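Local coordinates for protein aminoacyltransferase FemA (Staphylococcus aureus, PDB 1LRZ) that adds glycines 2 and 3 of the pentaglycine bridge of staphylococcal peptidoglycan, taking them from glycyl-tRNA(Gly), at residues I258-I270 and H280-A292. Numbering follows the deposited sequence.
Sequences ILNKDLNKALKDI and HNKRDNLQQQLDA
H280 meets I270 near the turn that joins the two helices: CG2 of I270 lies 3.5 Å from CE1 of H280, and its CG1 stands over one face of the imidazole, offset toward the rim. H280 NE2 is hydrogen-bonded to P274 O in the connecting turn, which ties the ring to that end. K282 passes beside A266, and its NZ is joined to D262 O through a water, by a weak bond on the lysine side. At R283 the CG, anti to the backbone N (chi1 173°), lies against L263 CD1 and L267 CD2, while NH2 comes within 3.4 Å of I270 CD1. The far side of the guanidinium grips D284 side-on: NE and NH1 both donate to OD1, in the guanidinium plane but from one face of the carboxylate, with NH1 at 2.9 Å. The helices are the arms of an antiparallel coiled-coil hairpin projecting far from the centre of FemA; the axes of 258-270 and 280-292 come within 8.9 Å and run at 156° to each other. L286 is a knob in the hole formed by L259, D262, L263 and A266; its CD1 presses on the opposing backbone, 3.5 Å from L263 N. Q289 sets its CB against both methyls of L259 and its amide oxygen OE1 against CD2, the two side chains crossing at about a right angle. L290 spreads its methyls between three residues: CD2 rests 3.6 Å from L259 CB and also near N260 OD1, while CD1 is tightly packed against L263 CD2 at 3.5 Å. The carbonyl O of L290 accepts a hydrogen bond from R256, one turn earlier on the first helix than N260.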
ATOM      1  N   ILE A 258     -25.218  29.361  13.471  1.00 37.71           N
ATOM      2  CA  ILE A 258     -24.393  29.778  14.597  1.00 37.66           C
ATOM      3  C   ILE A 258     -23.697  31.118  14.323  1.00 37.19           C
ATOM      4  O   ILE A 258     -23.666  31.993  15.190  1.00 37.58           O
ATOM      5  CB  ILE A 258     -23.343  28.709  14.936  1.00 38.53           C
ATOM      6  CG1 ILE A 258     -24.048  27.465  15.487  1.00 39.45           C
ATOM      7  CG2 ILE A 258     -22.334  29.262  15.933  1.00 37.80           C
ATOM      8  CD1 ILE A 258     -23.105  26.354  15.906  1.00 40.23           C
ATOM      9  N   LEU A 259     -23.145  31.279  13.123  1.00 33.26           N
ATOM     10  CA  LEU A 259     -22.479  32.528  12.771  1.00 30.62           C
ATOM     11  C   LEU A 259     -23.468  33.696  12.838  1.00 30.31           C
ATOM     12  O   LEU A 259     -23.130  34.783  13.318  1.00 27.07           O
ATOM     13  CB  LEU A 259     -21.891  32.444  11.355  1.00 28.32           C
ATOM     14  CG  LEU A 259     -20.624  31.605  11.172  1.00 28.70           C
ATOM     15  CD1 LEU A 259     -20.269  31.525   9.694  1.00 26.72           C
ATOM     16  CD2 LEU A 259     -19.483  32.222  11.974  1.00 29.48           C
ATOM     17  N   ASN A 260     -24.684  33.472  12.344  1.00 31.24           N
ATOM     18  CA  ASN A 260     -25.708  34.517  12.351  1.00 35.08           C
ATOM     19  C   ASN A 260     -26.072  34.942  13.769  1.00 35.31           C
ATOM     20  O   ASN A 260     -26.246  36.132  14.044  1.00 32.95           O
ATOM     21  CB  ASN A 260     -26.966  34.058  11.602  1.00 35.18           C
ATOM     22  CG  ASN A 260     -26.854  34.256  10.096  1.00 37.45           C
ATOM     23  OD1 ASN A 260     -26.373  35.292   9.629  1.00 38.14           O
ATOM     24  ND2 ASN A 260     -27.306  33.271   9.331  1.00 37.02           N
ATOM     25  N   LYS A 261     -26.178  33.962  14.661  1.00 36.33           N
ATOM     26  CA  LYS A 261     -26.505  34.231  16.051  1.00 40.46           C
ATOM     27  C   LYS A 261     -25.385  35.038  16.702  1.00 41.04           C
ATOM     28  O   LYS A 261     -25.642  35.982  17.454  1.00 41.17           O
ATOM     29  CB  LYS A 261     -26.710  32.920  16.809  1.00 42.31           C
ATOM     30  CG  LYS A 261     -27.119  33.113  18.258  1.00 49.19           C
ATOM     31  CD  LYS A 261     -27.401  31.784  18.943  1.00 53.71           C
ATOM     32  CE  LYS A 261     -27.781  31.993  20.404  1.00 56.46           C
ATOM     33  NZ  LYS A 261     -28.043  30.696  21.093  1.00 60.15           N
ATOM     34  N   ASP A 262     -24.139  34.669  16.420  1.00 40.83           N
ATOM     35  CA  ASP A 262     -23.016  35.403  16.991  1.00 38.84           C
ATOM     36  C   ASP A 262     -22.952  36.803  16.398  1.00 35.89           C
ATOM     37  O   ASP A 262     -22.645  37.767  17.096  1.00 34.83           O
ATOM     38  CB  ASP A 262     -21.698  34.665  16.746  1.00 42.41           C
ATOM     39  CG  ASP A 262     -21.574  33.408  17.587  1.00 48.77           C
ATOM     40  OD1 ASP A 262     -21.898  33.468  18.796  1.00 53.67           O
ATOM     41  OD2 ASP A 262     -21.146  32.363  17.050  1.00 50.76           O
ATOM     42  N   LEU A 263     -23.251  36.910  15.108  1.00 34.71           N
ATOM     43  CA  LEU A 263     -23.230  38.200  14.438  1.00 35.78           C
ATOM     44  C   LEU A 263     -24.209  39.160  15.101  1.00 37.86           C
ATOM     45  O   LEU A 263     -23.887  40.321  15.338  1.00 37.84           O
ATOM     46  CB  LEU A 263     -23.595  38.055  12.957  1.00 33.58           C
ATOM     47  CG  LEU A 263     -23.639  39.391  12.203  1.00 35.32           C
ATOM     48  CD1 LEU A 263     -22.280  40.089  12.289  1.00 34.11           C
ATOM     49  CD2 LEU A 263     -24.026  39.147  10.752  1.00 37.40           C
ATOM     50  N   ASN A 264     -25.407  38.674  15.398  1.00 40.93           N
ATOM     51  CA  ASN A 264     -26.405  39.522  16.022  1.00 43.10           C
ATOM     52  C   ASN A 264     -25.970  39.951  17.415  1.00 42.96           C
ATOM     53  O   ASN A 264     -26.271  41.063  17.831  1.00 42.59           O
ATOM     54  CB  ASN A 264     -27.767  38.818  16.038  1.00 46.55           C
ATOM     55  CG  ASN A 264     -28.362  38.675  14.637  1.00 49.56           C
ATOM     56  OD1 ASN A 264     -28.388  39.632  13.860  1.00 49.99           O
ATOM     57  ND2 ASN A 264     -28.847  37.480  14.315  1.00 52.05           N
ATOM     58  N   LYS A 265     -25.258  39.086  18.131  1.00 42.30           N
ATOM     59  CA  LYS A 265     -24.763  39.461  19.452  1.00 44.35           C
ATOM     60  C   LYS A 265     -23.827  40.641  19.221  1.00 43.83           C
ATOM     61  O   LYS A 265     -23.888  41.651  19.915  1.00 44.49           O
ATOM     62  CB  LYS A 265     -23.956  38.330  20.096  1.00 47.37           C
ATOM     63  CG  LYS A 265     -24.741  37.095  20.488  1.00 51.76           C
ATOM     64  CD  LYS A 265     -23.795  36.031  21.049  1.00 56.38           C
ATOM     65  CE  LYS A 265     -24.518  34.712  21.329  1.00 59.38           C
ATOM     66  NZ  LYS A 265     -23.565  33.611  21.675  1.00 60.25           N
ATOM     67  N   ALA A 266     -22.961  40.493  18.225  1.00 43.52           N
ATOM     68  CA  ALA A 266     -21.991  41.523  17.878  1.00 42.54           C
ATOM     69  C   ALA A 266     -22.659  42.854  17.552  1.00 41.50           C
ATOM     70  O   ALA A 266     -22.208  43.912  17.994  1.00 40.21           O
ATOM     71  CB  ALA A 266     -21.144  41.058  16.688  1.00 42.91           C
ATOM     72  N   LEU A 267     -23.728  42.796  16.767  1.00 40.94           N
ATOM     73  CA  LEU A 267     -24.453  43.998  16.379  1.00 43.70           C
ATOM     74  C   LEU A 267     -25.084  44.690  17.592  1.00 45.17           C
ATOM     75  O   LEU A 267     -25.080  45.918  17.684  1.00 45.03           O
ATOM     76  CB  LEU A 267     -25.513  43.640  15.338  1.00 42.11           C
ATOM     77  CG  LEU A 267     -24.888  43.076  14.059  1.00 41.83           C
ATOM     78  CD1 LEU A 267     -25.957  42.476  13.163  1.00 39.74           C
ATOM     79  CD2 LEU A 267     -24.125  44.187  13.343  1.00 38.61           C
ATOM     80  N   LYS A 268     -25.614  43.905  18.524  1.00 47.71           N
ATOM     81  CA  LYS A 268     -26.216  44.473  19.725  1.00 51.33           C
ATOM     82  C   LYS A 268     -25.134  45.208  20.499  1.00 52.02           C
ATOM     83  O   LYS A 268     -25.350  46.315  20.993  1.00 52.65           O
ATOM     84  CB  LYS A 268     -26.802  43.374  20.614  1.00 52.70           C
ATOM     85  CG  LYS A 268     -28.100  42.766  20.113  1.00 56.81           C
ATOM     86  CD  LYS A 268     -28.590  41.688  21.081  1.00 60.44           C
ATOM     87  CE  LYS A 268     -29.871  41.023  20.584  1.00 63.38           C
ATOM     88  NZ  LYS A 268     -30.352  39.961  21.520  1.00 64.31           N
ATOM     89  N   ASP A 269     -23.968  44.577  20.599  1.00 51.41           N
ATOM     90  CA  ASP A 269     -22.836  45.151  21.313  1.00 52.13           C
ATOM     91  C   ASP A 269     -22.437  46.496  20.740  1.00 52.14           C
ATOM     92  O   ASP A 269     -22.204  47.446  21.484  1.00 53.37           O
ATOM     93  CB  ASP A 269     -21.644  44.200  21.255  1.00 53.79           C
ATOM     94  CG  ASP A 269     -21.845  42.971  22.110  1.00 56.47           C
ATOM     95  OD1 ASP A 269     -22.986  42.453  22.148  1.00 58.64           O
ATOM     96  OD2 ASP A 269     -20.861  42.521  22.738  1.00 57.77           O
ATOM     97  N   ILE A 270     -22.355  46.574  19.418  1.00 51.59           N
ATOM     98  CA  ILE A 270     -21.982  47.819  18.764  1.00 51.94           C
ATOM     99  C   ILE A 270     -23.003  48.918  19.074  1.00 54.17           C
ATOM    100  O   ILE A 270     -22.683  50.106  19.022  1.00 54.02           O
ATOM    101  CB  ILE A 270     -21.844  47.610  17.236  1.00 49.24           C
ATOM    102  CG1 ILE A 270     -20.655  46.680  16.962  1.00 47.57           C
ATOM    103  CG2 ILE A 270     -21.651  48.945  16.531  1.00 45.51           C
ATOM    104  CD1 ILE A 270     -20.475  46.317  15.515  1.00 48.30           C
ATOM    105  N   HIS A 280     -16.533  46.180  16.797  1.00 27.05           N
ATOM    106  CA  HIS A 280     -16.566  46.437  15.363  1.00 28.77           C
ATOM    107  C   HIS A 280     -15.718  45.385  14.658  1.00 29.12           C
ATOM    108  O   HIS A 280     -16.115  44.854  13.620  1.00 25.36           O
ATOM    109  CB  HIS A 280     -16.010  47.829  15.059  1.00 32.33           C
ATOM    110  CG  HIS A 280     -16.956  48.942  15.395  1.00 39.44           C
ATOM    111  ND1 HIS A 280     -18.075  49.223  14.639  1.00 40.81           N
ATOM    112  CD2 HIS A 280     -16.945  49.850  16.399  1.00 40.48           C
ATOM    113  CE1 HIS A 280     -18.709  50.257  15.160  1.00 42.37           C
ATOM    114  NE2 HIS A 280     -18.045  50.657  16.230  1.00 43.19           N
ATOM    115  N   ASN A 281     -14.547  45.092  15.227  1.00 27.09           N
ATOM    116  CA  ASN A 281     -13.657  44.095  14.644  1.00 26.30           C
ATOM    117  C   ASN A 281     -14.314  42.730  14.679  1.00 23.41           C
ATOM    118  O   ASN A 281     -14.172  41.944  13.737  1.00 22.42           O
ATOM    119  CB  ASN A 281     -12.319  44.043  15.394  1.00 27.81           C
ATOM    120  CG  ASN A 281     -11.434  45.232  15.080  1.00 29.84           C
ATOM    121  OD1 ASN A 281     -11.500  45.797  13.984  1.00 26.18           O
ATOM    122  ND2 ASN A 281     -10.586  45.605  16.032  1.00 27.97           N
ATOM    123  N   LYS A 282     -15.043  42.450  15.756  1.00 22.55           N
ATOM    124  CA  LYS A 282     -15.728  41.166  15.886  1.00 24.25           C
ATOM    125  C   LYS A 282     -16.810  40.990  14.813  1.00 24.45           C
ATOM    126  O   LYS A 282     -16.947  39.911  14.229  1.00 19.61           O
ATOM    127  CB  LYS A 282     -16.346  41.022  17.278  1.00 25.65           C
ATOM    128  CG  LYS A 282     -17.001  39.674  17.497  1.00 28.08           C
ATOM    129  CD  LYS A 282     -16.063  38.549  17.075  1.00 30.79           C
ATOM    130  CE  LYS A 282     -16.684  37.176  17.305  1.00 33.93           C
ATOM    131  NZ  LYS A 282     -16.932  36.936  18.751  1.00 32.96           N
ATOM    132  N   ARG A 283     -17.572  42.053  14.557  1.00 24.51           N
ATOM    133  CA  ARG A 283     -18.615  42.024  13.530  1.00 24.19           C
ATOM    134  C   ARG A 283     -17.980  41.747  12.154  1.00 24.73           C
ATOM    135  O   ARG A 283     -18.461  40.897  11.399  1.00 25.53           O
ATOM    136  CB  ARG A 283     -19.346  43.369  13.499  1.00 25.71           C
ATOM    137  CG  ARG A 283     -20.349  43.528  12.366  1.00 29.10           C
ATOM    138  CD  ARG A 283     -20.552  45.005  12.069  1.00 33.25           C
ATOM    139  NE  ARG A 283     -19.309  45.598  11.581  1.00 39.55           N
ATOM    140  CZ  ARG A 283     -18.939  46.863  11.772  1.00 40.79           C
ATOM    141  NH1 ARG A 283     -17.782  47.292  11.279  1.00 41.61           N
ATOM    142  NH2 ARG A 283     -19.710  47.692  12.463  1.00 38.12           N
ATOM    143  N   ASP A 284     -16.907  42.468  11.823  1.00 23.53           N
ATOM    144  CA  ASP A 284     -16.215  42.270  10.548  1.00 24.46           C
ATOM    145  C   ASP A 284     -15.705  40.838  10.420  1.00 23.89           C
ATOM    146  O   ASP A 284     -15.766  40.246   9.342  1.00 23.87           O
ATOM    147  CB  ASP A 284     -15.020  43.218  10.415  1.00 26.42           C
ATOM    148  CG  ASP A 284     -15.435  44.659  10.201  1.00 30.62           C
ATOM    149  OD1 ASP A 284     -16.647  44.924  10.054  1.00 32.20           O
ATOM    150  OD2 ASP A 284     -14.539  45.528  10.176  1.00 31.85           O
ATOM    151  N   ASN A 285     -15.179  40.302  11.519  1.00 22.21           N
ATOM    152  CA  ASN A 285     -14.656  38.937  11.553  1.00 21.50           C
ATOM    153  C   ASN A 285     -15.769  37.950  11.170  1.00 22.92           C
ATOM    154  O   ASN A 285     -15.593  37.093  10.299  1.00 21.63           O
ATOM    155  CB  ASN A 285     -14.126  38.635  12.963  1.00 17.31           C
ATOM    156  CG  ASN A 285     -13.929  37.146  13.218  1.00 23.79           C
ATOM    157  OD1 ASN A 285     -12.880  36.562  12.896  1.00 27.90           O
ATOM    158  ND2 ASN A 285     -14.942  36.521  13.792  1.00 19.62           N
ATOM    159  N   LEU A 286     -16.922  38.088  11.820  1.00 23.58           N
ATOM    160  CA  LEU A 286     -18.066  37.211  11.565  1.00 22.53           C
ATOM    161  C   LEU A 286     -18.664  37.376  10.163  1.00 22.56           C
ATOM    162  O   LEU A 286     -19.006  36.388   9.503  1.00 22.91           O
ATOM    163  CB  LEU A 286     -19.142  37.446  12.633  1.00 21.42           C
ATOM    164  CG  LEU A 286     -18.750  37.036  14.058  1.00 23.82           C
ATOM    165  CD1 LEU A 286     -19.840  37.434  15.036  1.00 25.68           C
ATOM    166  CD2 LEU A 286     -18.527  35.541  14.120  1.00 23.52           C
ATOM    167  N   GLN A 287     -18.777  38.618   9.699  1.00 22.87           N
ATOM    168  CA  GLN A 287     -19.343  38.866   8.382  1.00 22.89           C
ATOM    169  C   GLN A 287     -18.497  38.180   7.317  1.00 23.81           C
ATOM    170  O   GLN A 287     -19.019  37.595   6.367  1.00 19.14           O
ATOM    171  CB  GLN A 287     -19.399  40.365   8.093  1.00 26.15           C
ATOM    172  CG  GLN A 287     -20.144  40.694   6.809  1.00 26.98           C
ATOM    173  CD  GLN A 287     -21.540  40.083   6.790  1.00 32.07           C
ATOM    174  OE1 GLN A 287     -21.855  39.226   5.954  1.00 32.77           O
ATOM    175  NE2 GLN A 287     -22.376  40.509   7.726  1.00 27.45           N
ATOM    176  N   GLN A 288     -17.182  38.253   7.484  1.00 23.43           N
ATOM    177  CA  GLN A 288     -16.269  37.637   6.533  1.00 23.59           C
ATOM    178  C   GLN A 288     -16.482  36.122   6.489  1.00 22.62           C
ATOM    179  O   GLN A 288     -16.494  35.521   5.411  1.00 20.58           O
ATOM    180  CB  GLN A 288     -14.825  37.968   6.920  1.00 26.92           C
ATOM    181  CG  GLN A 288     -13.818  37.741   5.820  1.00 25.29           C
ATOM    182  CD  GLN A 288     -12.453  38.308   6.170  1.00 29.96           C
ATOM    183  OE1 GLN A 288     -11.718  38.756   5.291  1.00 31.83           O
ATOM    184  NE2 GLN A 288     -12.104  38.285   7.454  1.00 22.14           N
ATOM    185  N   GLN A 289     -16.653  35.508   7.659  1.00 23.16           N
ATOM    186  CA  GLN A 289     -16.879  34.068   7.723  1.00 25.19           C
ATOM    187  C   GLN A 289     -18.222  33.726   7.080  1.00 24.57           C
ATOM    188  O   GLN A 289     -18.355  32.699   6.423  1.00 21.93           O
ATOM    189  CB  GLN A 289     -16.875  33.583   9.170  1.00 24.40           C
ATOM    190  CG  GLN A 289     -15.554  33.742   9.883  1.00 28.58           C
ATOM    191  CD  GLN A 289     -15.652  33.317  11.333  1.00 30.69           C
ATOM    192  OE1 GLN A 289     -15.856  32.144  11.633  1.00 36.68           O
ATOM    193  NE2 GLN A 289     -15.526  34.274  12.239  1.00 34.56           N
ATOM    194  N   LEU A 290     -19.219  34.588   7.273  1.00 25.11           N
ATOM    195  CA  LEU A 290     -20.526  34.345   6.676  1.00 25.49           C
ATOM    196  C   LEU A 290     -20.414  34.356   5.156  1.00 24.60           C
ATOM    197  O   LEU A 290     -21.005  33.519   4.483  1.00 25.15           O
ATOM    198  CB  LEU A 290     -21.545  35.398   7.138  1.00 21.59           C
ATOM    199  CG  LEU A 290     -22.165  35.131   8.517  1.00 25.94           C
ATOM    200  CD1 LEU A 290     -22.839  36.393   9.038  1.00 27.24           C
ATOM    201  CD2 LEU A 290     -23.170  33.980   8.419  1.00 22.76           C
ATOM    202  N   ASP A 291     -19.647  35.294   4.607  1.00 25.74           N
ATOM    203  CA  ASP A 291     -19.499  35.363   3.152  1.00 24.98           C
ATOM    204  C   ASP A 291     -18.780  34.126   2.624  1.00 23.93           C
ATOM    205  O   ASP A 291     -19.130  33.584   1.574  1.00 25.53           O
ATOM    206  CB  ASP A 291     -18.752  36.639   2.744  1.00 25.18           C
ATOM    207  CG  ASP A 291     -19.512  37.906   3.132  1.00 30.18           C
ATOM    208  OD1 ASP A 291     -20.729  37.809   3.416  1.00 28.15           O
ATOM    209  OD2 ASP A 291     -18.903  38.999   3.146  1.00 29.24           O
ATOM    210  N   ALA A 292     -17.778  33.663   3.354  1.00 21.95           N
ATOM    211  CA  ALA A 292     -17.064  32.474   2.921  1.00 22.23           C
ATOM    212  C   ALA A 292     -18.025  31.276   3.019  1.00 22.18           C
ATOM    213  O   ALA A 292     -18.059  30.414   2.144  1.00 22.90           O
ATOM    214  CB  ALA A 292     -15.844  32.254   3.802  1.00 19.08           C
TER
HETATM  215  O   HOH W   1     -20.292  37.504  18.919  1.00 44.04           O